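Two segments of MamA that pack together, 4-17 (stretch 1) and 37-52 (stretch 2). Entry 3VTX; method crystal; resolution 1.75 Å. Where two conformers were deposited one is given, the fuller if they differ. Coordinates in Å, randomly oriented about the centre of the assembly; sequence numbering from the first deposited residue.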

# COMPACT_ATOMS: atom_id res chain seq x y z
N THR A 4 -29.65 10.37 6.61
CA THR A 4 -28.90 10.96 7.77
C THR A 4 -27.40 10.54 7.88
O THR A 4 -26.51 11.37 7.76
CB THR A 4 -29.60 10.68 9.11
OG1 THR A 4 -28.80 11.22 10.17
CG2 THR A 4 -29.85 9.17 9.31
N THR A 5 -27.13 9.27 8.19
CA THR A 5 -25.90 8.65 7.78
C THR A 5 -25.70 8.99 6.31
O THR A 5 -24.57 9.32 5.90
CB THR A 5 -25.93 7.12 7.99
OG1 THR A 5 -25.68 6.82 9.38
CG2 THR A 5 -24.84 6.43 7.20
N THR A 6 -26.78 8.90 5.51
CA THR A 6 -26.68 9.13 4.09
C THR A 6 -26.34 10.57 3.79
O THR A 6 -25.47 10.85 2.97
CB THR A 6 -28.03 8.74 3.37
OG1 THR A 6 -28.50 7.51 3.95
CG2 THR A 6 -27.79 8.58 1.86
N ILE A 7 -27.00 11.50 4.47
CA ILE A 7 -26.79 12.88 4.13
C ILE A 7 -25.33 13.26 4.50
O ILE A 7 -24.61 13.85 3.70
CB ILE A 7 -27.75 13.82 4.84
CG1 ILE A 7 -29.24 13.55 4.44
CG2 ILE A 7 -27.36 15.29 4.54
CD1 ILE A 7 -30.29 14.03 5.51
N TYR A 8 -24.91 12.95 5.71
CA TYR A 8 -23.49 13.30 6.11
C TYR A 8 -22.42 12.53 5.35
O TYR A 8 -21.38 13.11 4.98
CB TYR A 8 -23.29 13.17 7.60
CG TYR A 8 -23.97 14.32 8.28
CD1 TYR A 8 -23.50 15.60 8.05
CD2 TYR A 8 -25.13 14.15 9.03
CE1 TYR A 8 -24.11 16.72 8.62
CE2 TYR A 8 -25.78 15.30 9.63
CZ TYR A 8 -25.25 16.58 9.39
OH TYR A 8 -25.80 17.75 9.92
N MET A 9 -22.64 11.25 5.08
CA MET A 9 -21.68 10.58 4.24
C MET A 9 -21.55 11.29 2.88
O MET A 9 -20.45 11.47 2.38
CB MET A 9 -22.01 9.09 4.09
CG MET A 9 -20.81 8.28 3.63
SD MET A 9 -21.28 6.52 3.33
CE MET A 9 -22.38 6.17 4.74
N ASP A 10 -22.65 11.68 2.21
CA ASP A 10 -22.57 12.43 0.90
C ASP A 10 -21.80 13.73 0.99
O ASP A 10 -21.04 14.12 0.10
CB ASP A 10 -23.97 12.86 0.37
CG ASP A 10 -23.89 13.93 -0.78
OD1 ASP A 10 -23.30 13.59 -1.85
OD2 ASP A 10 -24.38 15.10 -0.63
N ILE A 11 -22.07 14.49 2.05
CA ILE A 11 -21.34 15.77 2.29
C ILE A 11 -19.85 15.45 2.37
O ILE A 11 -19.02 16.04 1.66
CB ILE A 11 -21.85 16.49 3.57
CG1 ILE A 11 -23.27 17.03 3.34
CG2 ILE A 11 -20.92 17.66 3.95
CD1 ILE A 11 -24.03 17.31 4.60
N GLY A 12 -19.51 14.42 3.14
CA GLY A 12 -18.09 14.08 3.27
C GLY A 12 -17.45 13.71 1.95
O GLY A 12 -16.35 14.13 1.62
N ASP A 13 -18.17 12.90 1.16
CA ASP A 13 -17.61 12.46 -0.10
C ASP A 13 -17.32 13.63 -1.00
O ASP A 13 -16.32 13.66 -1.69
CB ASP A 13 -18.61 11.52 -0.78
CG ASP A 13 -18.68 10.19 -0.12
OD1 ASP A 13 -17.73 9.79 0.62
OD2 ASP A 13 -19.66 9.47 -0.38
N LYS A 14 -18.25 14.57 -1.06
CA LYS A 14 -18.15 15.71 -1.97
C LYS A 14 -17.04 16.68 -1.48
O LYS A 14 -16.33 17.27 -2.25
CB LYS A 14 -19.47 16.47 -2.00
CG LYS A 14 -20.51 15.99 -3.01
CD LYS A 14 -21.92 16.41 -2.59
CE LYS A 14 -22.11 17.93 -2.51
NZ LYS A 14 -23.58 18.27 -2.76
N LYS A 15 -16.96 16.84 -0.17
CA LYS A 15 -15.83 17.63 0.39
C LYS A 15 -14.49 17.00 0.14
O LYS A 15 -13.55 17.69 -0.24
CB LYS A 15 -16.10 17.92 1.86
CG LYS A 15 -17.13 19.02 2.06
CD LYS A 15 -17.35 19.44 3.51
CE LYS A 15 -18.49 20.47 3.69
NZ LYS A 15 -18.53 21.03 5.10
N ARG A 16 -14.37 15.69 0.30
CA ARG A 16 -13.16 15.03 0.03
C ARG A 16 -12.74 15.25 -1.48
O ARG A 16 -11.60 15.60 -1.81
CB ARG A 16 -13.31 13.54 0.35
CG ARG A 16 -12.01 12.78 0.24
CD ARG A 16 -12.23 11.33 0.54
NE ARG A 16 -11.02 10.62 0.25
CZ ARG A 16 -10.95 9.35 -0.07
NH1 ARG A 16 -9.78 8.85 -0.36
NH2 ARG A 16 -12.05 8.61 -0.18
N THR A 17 -13.72 15.11 -2.36
CA THR A 17 -13.41 15.24 -3.82
C THR A 17 -12.82 16.63 -4.14
O THR A 17 -11.80 16.76 -4.86
CB THR A 17 -14.67 14.91 -4.61
OG1 THR A 17 -14.92 13.51 -4.44
CG2 THR A 17 -14.51 15.25 -6.09
N ASN A 37 -20.61 1.89 13.99
CA ASN A 37 -20.21 0.67 13.34
C ASN A 37 -20.39 0.70 11.82
O ASN A 37 -20.39 -0.34 11.18
CB ASN A 37 -20.89 -0.53 13.98
CG ASN A 37 -20.55 -0.65 15.47
OD1 ASN A 37 -21.45 -0.87 16.29
ND2 ASN A 37 -19.27 -0.46 15.82
N ASN A 38 -20.52 1.91 11.25
CA ASN A 38 -20.69 2.08 9.82
C ASN A 38 -19.32 1.80 9.17
O ASN A 38 -18.45 2.69 9.15
CB ASN A 38 -21.11 3.51 9.54
CG ASN A 38 -21.57 3.72 8.12
OD1 ASN A 38 -20.79 3.76 7.14
ND2 ASN A 38 -22.89 3.82 7.98
N VAL A 39 -19.14 0.60 8.66
CA VAL A 39 -17.86 0.21 8.07
C VAL A 39 -17.53 1.03 6.84
O VAL A 39 -16.35 1.36 6.63
CB VAL A 39 -17.75 -1.32 7.80
CG1 VAL A 39 -17.74 -2.09 9.15
CG2 VAL A 39 -18.84 -1.78 6.89
N GLU A 40 -18.53 1.42 6.04
CA GLU A 40 -18.24 2.16 4.80
C GLU A 40 -17.57 3.53 5.16
O GLU A 40 -16.58 3.97 4.50
CB GLU A 40 -19.52 2.47 4.06
CG GLU A 40 -19.33 3.24 2.83
CD GLU A 40 -20.52 3.28 1.89
OE1 GLU A 40 -21.63 2.93 2.34
OE2 GLU A 40 -20.30 3.67 0.71
N THR A 41 -18.12 4.14 6.21
CA THR A 41 -17.59 5.41 6.77
C THR A 41 -16.24 5.26 7.44
O THR A 41 -15.37 6.12 7.24
CB THR A 41 -18.61 6.10 7.66
OG1 THR A 41 -19.78 6.29 6.85
CG2 THR A 41 -18.14 7.60 8.14
N LEU A 42 -16.04 4.20 8.17
CA LEU A 42 -14.73 3.93 8.78
C LEU A 42 -13.65 3.83 7.72
O LEU A 42 -12.58 4.46 7.88
CB LEU A 42 -14.76 2.69 9.67
CG LEU A 42 -15.42 2.85 11.01
CD1 LEU A 42 -15.73 1.45 11.67
CD2 LEU A 42 -14.65 3.76 12.01
N LEU A 43 -13.92 3.18 6.60
CA LEU A 43 -12.93 3.03 5.55
C LEU A 43 -12.69 4.37 4.87
O LEU A 43 -11.59 4.73 4.56
CB LEU A 43 -13.39 1.98 4.53
CG LEU A 43 -12.38 1.73 3.44
CD1 LEU A 43 -10.98 1.33 3.96
CD2 LEU A 43 -12.98 0.60 2.51
N LYS A 44 -13.76 5.13 4.61
CA LYS A 44 -13.60 6.42 4.00
C LYS A 44 -12.85 7.40 4.89
O LYS A 44 -11.97 8.14 4.34
CB LYS A 44 -14.95 7.05 3.60
CG LYS A 44 -15.53 6.45 2.31
CD LYS A 44 -17.02 6.83 2.19
CE LYS A 44 -17.56 6.41 0.77
NZ LYS A 44 -18.92 6.92 0.62
N LEU A 45 -13.12 7.38 6.20
CA LEU A 45 -12.38 8.29 7.13
C LEU A 45 -10.90 7.89 7.16
O LEU A 45 -10.00 8.71 7.11
CB LEU A 45 -13.00 8.31 8.51
CG LEU A 45 -12.37 9.16 9.59
CD1 LEU A 45 -12.29 10.61 9.06
CD2 LEU A 45 -13.08 9.01 10.89
N GLY A 46 -10.64 6.59 7.22
CA GLY A 46 -9.26 6.09 7.14
C GLY A 46 -8.58 6.58 5.87
O GLY A 46 -7.45 7.06 5.91
N LYS A 47 -9.24 6.41 4.73
CA LYS A 47 -8.63 6.83 3.46
C LYS A 47 -8.35 8.35 3.39
O LYS A 47 -7.36 8.76 2.75
CB LYS A 47 -9.51 6.43 2.31
CG LYS A 47 -9.57 4.99 2.00
CD LYS A 47 -10.54 4.71 0.87
CE LYS A 47 -10.45 3.25 0.45
NZ LYS A 47 -11.49 2.89 -0.62
N THR A 48 -9.24 9.14 4.00
CA THR A 48 -9.10 10.58 4.03
C THR A 48 -7.85 10.96 4.83
O THR A 48 -7.10 11.80 4.39
CB THR A 48 -10.30 11.28 4.55
OG1 THR A 48 -11.46 10.87 3.79
CG2 THR A 48 -10.15 12.81 4.50
N TYR A 49 -7.64 10.33 5.98
CA TYR A 49 -6.47 10.59 6.74
C TYR A 49 -5.22 10.14 5.96
O TYR A 49 -4.18 10.75 6.06
CB TYR A 49 -6.56 9.96 8.15
CG TYR A 49 -7.31 10.79 9.17
CD1 TYR A 49 -6.86 12.08 9.52
CD2 TYR A 49 -8.42 10.28 9.84
CE1 TYR A 49 -7.43 12.80 10.53
CE2 TYR A 49 -9.08 11.04 10.82
CZ TYR A 49 -8.58 12.30 11.14
OH TYR A 49 -9.20 13.00 12.13
N MET A 50 -5.30 9.06 5.19
CA MET A 50 -4.12 8.63 4.40
C MET A 50 -3.83 9.68 3.32
O MET A 50 -2.66 9.95 3.09
CB MET A 50 -4.34 7.26 3.76
CG MET A 50 -4.45 6.12 4.76
SD MET A 50 -3.03 5.86 5.81
CE MET A 50 -1.85 5.09 4.59
N ASP A 51 -4.87 10.27 2.75
CA ASP A 51 -4.75 11.30 1.70
C ASP A 51 -3.92 12.49 2.18
O ASP A 51 -3.15 13.10 1.42
CB ASP A 51 -6.12 11.79 1.22
CG ASP A 51 -6.85 10.84 0.25
OD1 ASP A 51 -6.23 9.93 -0.33
OD2 ASP A 51 -8.08 11.09 0.13
N ILE A 52 -4.07 12.83 3.45
CA ILE A 52 -3.31 13.94 3.98
C ILE A 52 -2.08 13.60 4.79
O ILE A 52 -1.44 14.47 5.38
CB ILE A 52 -4.21 14.87 4.68
CG1 ILE A 52 -4.94 14.12 5.78
CG2 ILE A 52 -5.21 15.42 3.64
CD1 ILE A 52 -5.80 14.89 6.52

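Residues 5-17 and 39-51 form two helices that run in nearly the same direction, their axes 20° apart and 11.5 Å from each other at closest approach. That spacing is wide enough for long side chains to lie between the backbones, and the register steps along both helices together: Met9 sits opposite Thr41, with CA atoms 7.1 Å apart, and Arg16 opposite Thr48, with CA atoms 7.2 Å apart. The contact is modest, burying 463 Å² over both sides, and much of it is polar.

Met9 supplies the buried apolar element. Its chi1 and chi2 are both t, so the unbranched chain extends across the gap and brings Met9 CE to 3.4 Å from Thr41 OG1, while Met9 SD lies 3.6 Å from Lys44 NZ. At the start of the second helix Asn38 is the N-cap: Asn38 OD1 accepts from Thr41 N at 2.9 Å and from Thr41 OG1 at 2.7 Å. A short amide suits this cap, since it can fold back onto the free backbone NH of the first turn. Thr5 CG2 packs against Asn38 ND2 at 3.4 Å.

Farther along, the long chain of Lys44 carries its charge across to the short carboxylate of Asp13 in a salt bridge, Lys44 NZ lying 2.8 Å from Asp13 OD2; the bond from Lys44 NZ to Asp13 OD1, at 3.1 Å, is weak. Within its own helix, Lys44 NZ also pairs with Glu40 OE2 at 3.5 Å, so its charge is shared between two carboxylates.

Arg16, the residue most covered here, crosses fully extended, with chi1 to chi3 all t. Arg16 CD lies 3.4 Å from Thr48 OG1, whose hydroxyl donates to Lys44 O. Arginine suits this place because its flat guanidinium lays one face over the backbone of Lys47 and Thr48 and keeps donors at its edge for a salt bridge: Arg16 NE and NH1 both donate to Asp51 OD2, at 3.0 and 2.9 Å.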